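Local coordinates for endoglucanase (Clostridium thermocellum, PDB 2E4T), which hydrolyses internal beta-1,4-glucosidic linkages of cellulose and xyloglucan, this chain being the family 44 glycoside hydrolase part of a larger multidomain enzyme, at residues Q374-G379 with I449-N454; T408-K413 with N475-D480; C424-S427 with V431-A434; T490-I495 with F500-P505. All coordinates share one frame; numbering follows the deposited sequence. Where two conformers were deposited one is given.

Contact 1: residues Q374-G379 with I449-N454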
# COMPACT_ATOMS: atom_id res chain seq x y z
N GLN A 374 6.77 -3.23 11.08
CA GLN A 374 5.49 -2.75 10.55
C GLN A 374 5.11 -1.41 11.18
O GLN A 374 4.69 -0.46 10.50
CB GLN A 374 4.41 -3.80 10.82
CG GLN A 374 3.02 -3.34 10.34
CD GLN A 374 2.94 -3.24 8.84
OE1 GLN A 374 3.76 -3.78 8.09
NE2 GLN A 374 1.90 -2.55 8.36
N ALA A 375 5.22 -1.32 12.53
CA ALA A 375 4.87 -0.05 13.19
C ALA A 375 5.79 1.07 12.71
O ALA A 375 5.37 2.24 12.59
CB ALA A 375 4.94 -0.23 14.71
N ASP A 376 7.07 0.75 12.47
CA ASP A 376 8.02 1.78 12.02
C ASP A 376 7.59 2.27 10.62
O ASP A 376 7.52 3.50 10.36
CB ASP A 376 9.42 1.16 11.98
CG ASP A 376 10.54 2.17 12.08
OD1 ASP A 376 10.34 3.25 12.69
OD2 ASP A 376 11.63 1.89 11.47
N VAL A 377 7.33 1.32 9.70
CA VAL A 377 6.90 1.65 8.34
C VAL A 377 5.65 2.53 8.37
O VAL A 377 5.56 3.52 7.60
CB VAL A 377 6.68 0.33 7.55
CG1 VAL A 377 5.95 0.56 6.24
CG2 VAL A 377 8.03 -0.33 7.33
N LEU A 378 4.65 2.17 9.19
CA LEU A 378 3.44 2.99 9.23
C LEU A 378 3.74 4.42 9.75
O LEU A 378 3.13 5.40 9.29
CB LEU A 378 2.38 2.32 10.07
CG LEU A 378 1.86 1.02 9.49
CD1 LEU A 378 0.93 0.35 10.54
CD2 LEU A 378 1.16 1.21 8.16
N GLY A 379 4.65 4.52 10.73
CA GLY A 379 5.06 5.84 11.22
C GLY A 379 5.70 6.66 10.09
O GLY A 379 5.41 7.87 9.93
N ILE A 449 4.12 7.04 19.23
CA ILE A 449 4.54 5.64 19.00
C ILE A 449 6.02 5.60 19.26
O ILE A 449 6.81 6.38 18.69
CB ILE A 449 4.29 5.23 17.49
CG1 ILE A 449 2.82 5.26 17.12
CG2 ILE A 449 4.89 3.89 17.24
CD1 ILE A 449 2.02 4.32 17.89
N LEU A 450 6.42 4.71 20.18
CA LEU A 450 7.80 4.62 20.64
C LEU A 450 8.26 3.17 20.45
O LEU A 450 7.65 2.25 21.02
CB LEU A 450 7.87 5.00 22.14
CG LEU A 450 9.24 4.86 22.77
CD1 LEU A 450 10.27 5.81 22.16
CD2 LEU A 450 9.08 5.14 24.28
N LEU A 451 9.27 3.00 19.60
CA LEU A 451 9.74 1.64 19.23
C LEU A 451 11.16 1.47 19.76
O LEU A 451 12.07 2.23 19.41
CB LEU A 451 9.73 1.48 17.69
CG LEU A 451 8.39 1.82 17.05
CD1 LEU A 451 8.44 1.63 15.52
CD2 LEU A 451 7.26 0.98 17.61
N ASN A 452 11.34 0.42 20.58
CA ASN A 452 12.67 0.07 21.06
C ASN A 452 13.19 -1.10 20.24
O ASN A 452 12.68 -2.24 20.39
CB ASN A 452 12.66 -0.27 22.53
CG ASN A 452 14.08 -0.46 23.05
OD1 ASN A 452 15.03 0.02 22.43
ND2 ASN A 452 14.22 -1.11 24.21
N LYS A 453 14.16 -0.81 19.36
CA LYS A 453 14.78 -1.80 18.49
C LYS A 453 15.96 -2.51 19.17
O LYS A 453 16.56 -3.40 18.58
CB LYS A 453 15.21 -1.17 17.18
CG LYS A 453 14.06 -0.62 16.38
CD LYS A 453 14.53 -0.01 15.04
CE LYS A 453 15.03 1.40 15.12
NZ LYS A 453 15.81 1.83 13.89
N ASN A 454 16.30 -2.11 20.41
CA ASN A 454 17.39 -2.77 21.11
C ASN A 454 17.02 -4.25 21.27
O ASN A 454 15.95 -4.56 21.81
CB ASN A 454 17.55 -2.06 22.48
CG ASN A 454 18.87 -2.25 23.11
OD1 ASN A 454 19.51 -3.29 22.91
ND2 ASN A 454 19.23 -1.27 23.99

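Contact 2: residues T408-K413 with N475-D480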
# COMPACT_ATOMS: atom_id res chain seq x y z
N THR A 408 -4.34 1.92 14.58
CA THR A 408 -5.73 2.06 14.20
C THR A 408 -6.72 1.71 15.28
O THR A 408 -7.92 2.07 15.15
CB THR A 408 -6.04 1.17 12.95
OG1 THR A 408 -5.82 -0.17 13.41
CG2 THR A 408 -5.20 1.53 11.77
N ASN A 409 -6.31 0.96 16.30
CA ASN A 409 -7.28 0.43 17.28
C ASN A 409 -6.46 -0.11 18.45
O ASN A 409 -6.42 -1.33 18.72
CB ASN A 409 -8.16 -0.63 16.66
CG ASN A 409 -9.36 -0.95 17.53
OD1 ASN A 409 -9.43 -0.55 18.71
ND2 ASN A 409 -10.34 -1.61 16.95
N TYR A 410 -5.79 0.79 19.16
CA TYR A 410 -4.84 0.31 20.15
C TYR A 410 -5.47 -0.24 21.42
O TYR A 410 -4.83 -1.01 22.14
CB TYR A 410 -3.76 1.39 20.48
CG TYR A 410 -4.33 2.66 21.04
CD1 TYR A 410 -4.73 2.79 22.36
CD2 TYR A 410 -4.46 3.78 20.23
CE1 TYR A 410 -5.25 4.02 22.81
CE2 TYR A 410 -4.99 4.97 20.67
CZ TYR A 410 -5.37 5.09 21.95
OH TYR A 410 -5.89 6.29 22.37
N ASP A 411 -6.71 0.21 21.72
CA ASP A 411 -7.39 -0.13 22.94
C ASP A 411 -8.53 -1.12 22.72
O ASP A 411 -9.25 -1.45 23.67
CB ASP A 411 -7.88 1.14 23.66
CG ASP A 411 -8.83 1.95 22.82
OD1 ASP A 411 -9.24 1.49 21.73
OD2 ASP A 411 -9.17 3.10 23.25
N GLY A 412 -8.74 -1.61 21.49
CA GLY A 412 -9.81 -2.53 21.19
C GLY A 412 -11.17 -1.87 21.06
O GLY A 412 -12.17 -2.56 20.76
N LYS A 413 -11.26 -0.55 21.29
CA LYS A 413 -12.54 0.16 21.18
C LYS A 413 -12.44 1.36 20.27
O LYS A 413 -13.27 2.27 20.31
CB LYS A 413 -13.13 0.51 22.53
CG LYS A 413 -12.31 1.38 23.33
CD LYS A 413 -12.91 1.67 24.71
CE LYS A 413 -11.99 2.62 25.51
NZ LYS A 413 -12.59 3.03 26.83
N ASN A 475 -1.06 7.49 29.31
CA ASN A 475 -1.49 6.09 29.27
C ASN A 475 -0.71 5.37 28.19
O ASN A 475 -0.26 5.99 27.22
CB ASN A 475 -2.98 6.03 29.12
CG ASN A 475 -3.70 6.38 30.42
OD1 ASN A 475 -4.33 7.46 30.50
ND2 ASN A 475 -3.55 5.57 31.43
N VAL A 476 -0.50 4.06 28.38
CA VAL A 476 0.39 3.32 27.52
C VAL A 476 -0.23 2.01 27.12
O VAL A 476 -0.77 1.27 27.97
CB VAL A 476 1.73 3.01 28.25
CG1 VAL A 476 2.68 2.24 27.29
CG2 VAL A 476 2.42 4.30 28.73
N TRP A 477 -0.13 1.67 25.81
CA TRP A 477 -0.49 0.37 25.28
C TRP A 477 0.71 -0.19 24.53
O TRP A 477 1.45 0.58 23.89
CB TRP A 477 -1.71 0.50 24.33
CG TRP A 477 -2.97 0.82 25.05
CD1 TRP A 477 -3.97 -0.11 25.34
CD2 TRP A 477 -3.45 2.06 25.54
NE1 TRP A 477 -5.00 0.50 25.95
CE2 TRP A 477 -4.71 1.82 26.11
CE3 TRP A 477 -2.94 3.36 25.54
CZ2 TRP A 477 -5.49 2.83 26.70
CZ3 TRP A 477 -3.69 4.38 26.09
CH2 TRP A 477 -4.94 4.09 26.67
N ALA A 478 0.96 -1.50 24.63
CA ALA A 478 2.19 -2.02 24.01
C ALA A 478 2.02 -3.48 23.62
O ALA A 478 1.18 -4.20 24.15
CB ALA A 478 3.38 -1.88 24.98
N PHE A 479 2.89 -3.89 22.68
CA PHE A 479 3.12 -5.31 22.42
C PHE A 479 4.62 -5.58 22.46
O PHE A 479 5.47 -4.69 22.42
CB PHE A 479 2.47 -5.79 21.10
CG PHE A 479 3.04 -5.17 19.83
CD1 PHE A 479 4.20 -5.66 19.24
CD2 PHE A 479 2.38 -4.10 19.20
CE1 PHE A 479 4.66 -5.15 18.05
CE2 PHE A 479 2.85 -3.59 18.00
CZ PHE A 479 3.99 -4.12 17.40
N ASP A 480 4.95 -6.89 22.60
CA ASP A 480 6.33 -7.28 22.87
C ASP A 480 6.44 -8.79 22.57
O ASP A 480 5.50 -9.39 22.05
CB ASP A 480 6.75 -6.90 24.30
CG ASP A 480 5.80 -7.47 25.33
OD1 ASP A 480 5.27 -8.61 25.13
OD2 ASP A 480 5.60 -6.78 26.37
O HOH W 1 -7.38 -1.10 26.52

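Contact 3: residues C424-S427 with V431-A434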
# COMPACT_ATOMS: atom_id res chain seq x y z
N CYS A 424 9.05 15.28 16.14
CA CYS A 424 9.41 14.31 17.18
C CYS A 424 10.75 13.71 16.75
O CYS A 424 10.80 12.98 15.76
CB CYS A 424 8.34 13.22 17.28
SG CYS A 424 8.72 11.92 18.44
N GLU A 425 11.81 14.06 17.46
CA GLU A 425 13.17 13.68 17.10
C GLU A 425 13.74 12.75 18.14
O GLU A 425 13.55 12.99 19.33
CB GLU A 425 14.05 14.93 16.95
CG GLU A 425 13.50 16.02 15.99
CD GLU A 425 13.32 15.57 14.58
OE1 GLU A 425 13.95 14.59 14.14
OE2 GLU A 425 12.51 16.22 13.86
N THR A 426 14.45 11.72 17.71
CA THR A 426 15.19 10.80 18.60
C THR A 426 16.68 11.06 18.42
O THR A 426 17.14 11.27 17.26
CB THR A 426 14.88 9.33 18.34
OG1 THR A 426 15.01 8.84 16.99
CG2 THR A 426 15.66 8.58 19.28
N SER A 427 17.47 10.95 19.52
CA SER A 427 18.93 11.08 19.44
C SER A 427 19.59 9.81 18.92
O SER A 427 20.81 9.81 18.71
CB SER A 427 19.51 11.45 20.81
OG SER A 427 19.28 10.41 21.73
N VAL A 431 18.72 2.59 17.40
CA VAL A 431 18.13 1.82 18.46
C VAL A 431 16.66 2.09 18.64
O VAL A 431 15.98 1.31 19.33
CB VAL A 431 18.89 2.04 19.81
CG1 VAL A 431 18.46 3.35 20.46
CG2 VAL A 431 18.69 0.90 20.74
N SER A 432 16.14 3.18 18.07
CA SER A 432 14.77 3.58 18.33
C SER A 432 14.15 4.25 17.16
O SER A 432 14.84 4.74 16.26
CB SER A 432 14.71 4.50 19.56
OG SER A 432 15.28 5.79 19.29
N SER A 433 12.82 4.32 17.21
CA SER A 433 12.05 5.24 16.38
C SER A 433 10.96 5.85 17.27
O SER A 433 10.48 5.20 18.21
CB SER A 433 11.37 4.56 15.20
OG SER A 433 12.34 3.91 14.40
N ALA A 434 10.53 7.06 16.90
CA ALA A 434 9.45 7.68 17.62
C ALA A 434 8.69 8.58 16.66
O ALA A 434 9.29 9.33 15.90
CB ALA A 434 9.97 8.49 18.85
O HOH W 2 9.05 11.55 14.19

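Contact 4: residues T490-I495 with F500-P505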
# COMPACT_ATOMS: atom_id res chain seq x y z
N THR A 490 1.16 0.21 32.81
CA THR A 490 1.03 1.20 33.88
C THR A 490 1.21 2.61 33.30
O THR A 490 2.16 2.85 32.55
CB THR A 490 2.12 0.95 34.93
OG1 THR A 490 1.94 -0.40 35.37
CG2 THR A 490 2.00 1.91 36.09
N PRO A 491 0.34 3.57 33.65
CA PRO A 491 0.50 4.90 33.07
C PRO A 491 1.73 5.61 33.63
O PRO A 491 2.12 5.41 34.79
CB PRO A 491 -0.72 5.64 33.56
CG PRO A 491 -1.08 4.96 34.85
CD PRO A 491 -0.86 3.45 34.48
N ILE A 492 2.28 6.49 32.79
CA ILE A 492 3.37 7.42 33.14
C ILE A 492 2.73 8.59 33.90
O ILE A 492 1.76 9.20 33.40
CB ILE A 492 4.01 7.93 31.85
CG1 ILE A 492 4.72 6.78 31.12
CG2 ILE A 492 4.93 9.14 32.09
CD1 ILE A 492 4.96 7.04 29.64
N VAL A 493 3.23 8.90 35.11
CA VAL A 493 2.63 9.92 35.92
C VAL A 493 3.57 11.00 36.41
O VAL A 493 3.07 12.01 36.92
CB VAL A 493 1.91 9.32 37.17
CG1 VAL A 493 0.89 8.26 36.77
CG2 VAL A 493 2.92 8.78 38.15
N ASN A 494 4.88 10.83 36.33
CA ASN A 494 5.76 11.84 36.91
C ASN A 494 6.31 12.72 35.81
O ASN A 494 7.44 12.57 35.34
CB ASN A 494 6.86 11.22 37.79
CG ASN A 494 7.29 12.25 38.80
OD1 ASN A 494 7.51 13.42 38.40
ND2 ASN A 494 7.34 11.90 40.08
N ILE A 495 5.46 13.64 35.37
CA ILE A 495 5.76 14.55 34.27
C ILE A 495 6.01 15.91 34.90
O ILE A 495 5.17 16.45 35.61
CB ILE A 495 4.61 14.59 33.25
CG1 ILE A 495 4.30 13.13 32.77
CG2 ILE A 495 5.01 15.51 32.10
CD1 ILE A 495 3.11 13.06 31.86
N PHE A 500 9.71 13.73 31.11
CA PHE A 500 9.60 12.49 31.87
C PHE A 500 10.65 11.52 31.34
O PHE A 500 11.17 11.70 30.24
CB PHE A 500 8.18 11.90 31.85
CG PHE A 500 7.68 11.54 30.49
CD1 PHE A 500 7.90 10.25 29.97
CD2 PHE A 500 6.97 12.43 29.73
CE1 PHE A 500 7.41 9.87 28.73
CE2 PHE A 500 6.49 12.07 28.47
CZ PHE A 500 6.71 10.79 27.98
N THR A 501 10.90 10.48 32.12
CA THR A 501 11.79 9.41 31.70
C THR A 501 11.01 8.09 31.72
O THR A 501 10.31 7.79 32.69
CB THR A 501 12.98 9.30 32.66
OG1 THR A 501 13.72 10.53 32.59
CG2 THR A 501 13.87 8.10 32.38
N TYR A 502 11.20 7.29 30.65
CA TYR A 502 10.44 6.08 30.51
C TYR A 502 11.38 5.02 29.92
O TYR A 502 11.91 5.19 28.83
CB TYR A 502 9.25 6.30 29.57
CG TYR A 502 8.28 5.13 29.50
CD1 TYR A 502 7.66 4.65 30.66
CD2 TYR A 502 7.93 4.56 28.29
CE1 TYR A 502 6.72 3.63 30.62
CE2 TYR A 502 6.98 3.55 28.24
CZ TYR A 502 6.40 3.06 29.39
OH TYR A 502 5.47 2.04 29.31
N THR A 503 11.62 3.95 30.68
CA THR A 503 12.46 2.86 30.24
C THR A 503 11.57 1.74 29.71
O THR A 503 10.60 1.32 30.36
CB THR A 503 13.34 2.35 31.39
OG1 THR A 503 14.22 3.43 31.76
CG2 THR A 503 14.13 1.11 30.97
N VAL A 504 11.93 1.28 28.50
CA VAL A 504 11.16 0.33 27.76
C VAL A 504 12.02 -0.95 27.60
O VAL A 504 13.20 -0.85 27.25
CB VAL A 504 10.85 0.94 26.29
CG1 VAL A 504 10.06 -0.01 25.42
CG2 VAL A 504 10.11 2.27 26.41
N PRO A 505 11.45 -2.15 27.83
CA PRO A 505 12.22 -3.38 27.58
C PRO A 505 12.66 -3.50 26.12
O PRO A 505 12.13 -2.84 25.20
CB PRO A 505 11.25 -4.50 27.95
CG PRO A 505 10.28 -3.82 28.92
CD PRO A 505 10.11 -2.45 28.36
O HOH W 3 4.28 1.39 31.61

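Contact 1: residues Q374-G379 with I449-N454
L451 presses its two methyl groups against A375 and D376, and in doing so joins the TIM-like barrel to the beta domain at its side: A375 and D376 lie on helix 368-384, between barrel strands 354-360 and 388-391, while L451 belongs to strand 442-452 of the mixed sheet. The contact is small, buried and apolar, a compact example of how one branched residue can seat a helix on a sheet. The leucine is extended, its CD1 anti to CA (chi2 -180°), which sends that methyl furthest toward the helix. There CD1 rests on the backbone, with L451 CD1 3.5 Å from D376 N, and also touches the aspartate stem, 3.7 Å from D376 CB. The other methyl turns to the neighbouring residue, with L451 CD2 3.9 Å from A375 CB. D376 passes the leucine at a slant rather than end on. In the conformer given, with CG anti to the backbone N (chi1 -157°), OD1 is hydrogen-bonded to the hydroxyls of Y435 and S433 on strand 432-439. One residue thus combines an apolar stem against L451 with a polar end tied to the next strand of the same sheet. Y407 of helix 398-408 is hydrogen-bonded through its OH to A375 O. Where strand 442-452 ends, an Asx turn folds the chain: N454 N donates to N452 OD1 over 3.2 Å, approaching from above the carbonyl plane, 68° out of it.

Contact 2: residues T408-K413 with N475-D480
Y410 turns an edge of its ring to the face of the W477 indole in a T-shaped (edge-to-face) pair that is tilted rather than perpendicular. The ring planes meet at 55°, and the phenol centroid of Y410 lies 4.7 Å from that of the six-membered indole ring. Two neighbouring carbons make the touch: Y410 CD1 stands 3.5 Å from W477 CD2, offset toward the rim, and Y410 CE1 is 3.6 Å from W477 CE3. The five-membered ring is met by the tyrosine backbone and the next residue. Y410 O lies 3.4 Å from W477 CD1, and D411 CB sits 3.7 Å from W477 NE1. The indole N-H itself is satisfied by a water at the ring edge, in its plane, with W477 NE1 donating over 2.9 Å; that water also gives a weak bond to D411 O. Farther out, D411 OD1 shapes the loop by accepting from K413 N in an Asx turn and from G415 N. On the strand side, the H511 ring meets that of Y410 obliquely, V513 touches both aromatics, and I486 and Q488 of strand 486-492 pack on W477. The whole illustrates domain joining through an aromatic pair: the loop that leaves barrel helix 398-408 is laid on strand 474-480 of the beta-sandwich domain just before the chain returns to that domain with strand 420-426.

Contact 3: residues C424-S427 with V431-A434
In the beta hairpin of strands 420-426 and 432-439, C424 and A434 meet across the two strands, and the pair shows how adjacent strands can be held by side chains where, in this part of the hairpin, the two segments share no backbone hydrogen bond. C424 SG lies 3.7 Å from A434 CB, an apolar touch made possible because the sulphur stands anti to the backbone N (chi1 176°). C424 SG is also 3.7 Å from A434 O. A water bridges the two backbones, its oxygen 2.8 Å from C424 O and equally 2.8 Å from A434 O; it can donate to either, though other acceptors compete for its protons. Nearer the turn, T426 and S432 also face one another, but the modelled approach of their side chains is doubtfully short. S432 OG is held instead by D428 O in the connecting turn. Backbone pairing runs outward from both strands: E425 bonds with R13 of strand 8-22, and S433 with L451 of strand 442-452. From strand 8-22, I14 touches C424 and I12 touches T426, while S432 packs on F461 of strand 459-466, so the hairpin end is held between its two flanking strands and a third.

Contact 4: residues T490-I495 with F500-P505
The Y502 ring carries a methyl of I492 on one face and a water at its edge, and the F500 ring takes another methyl of the same isoleucine on one of its own faces. I492 CD1 lies almost over the middle of the tyrosine, 3.8 Å from the Y502 ring centroid and 12° off the normal, a well-centred CH-pi contact. Its branch methyl is less central: I492 CG2 stands 4.2 Å from the F500 ring centroid, toward the rim. Because CG2 is anti to the backbone N while CG1 lies beside it (chi1 -67°), the two arms diverge and one side chain serves both rings. I492 CG1 also touches the tyrosine ring, 3.7 Å from Y502 CD1. Beside the phenylalanine, I495 CG1 comes within 4.1 Å of F500 CD2, the two side chains pointing the same way. The water at the Y502 edge lies 2.7 Å from Y502 OH and donates to T490 O, bridging the strands at the polar end of the ring. V476 backs both I492 and Y502, I512 touches I492, and F463 stacks with F500. Strands 486-492 and 499-504 are the two outermost strands of the mixed sheet, joined here by ring faces and aliphatic arms in place of backbone bonds, apolar packing as in the core of a beta sandwich.

How the contacts relate
All four contacts reach the same mixed sheet, and their chemistry follows their place in it. Contacts 1 and 2 bring the barrel side to the sheet, the first by buried aliphatic packing against a helix, the second by a partly buried aromatic pair against a loop. Contacts 3 and 4 lie within the beta domain: a largely buried hairpin with small side chains and a water, against larger rings and aliphatic arms near the surface. They are coupled: contacts 1 and 3 share backbone bonds between strands 442-452 and 432-439, while contacts 2 and 4 meet where neighbouring strands 474-480 and 486-492 pack.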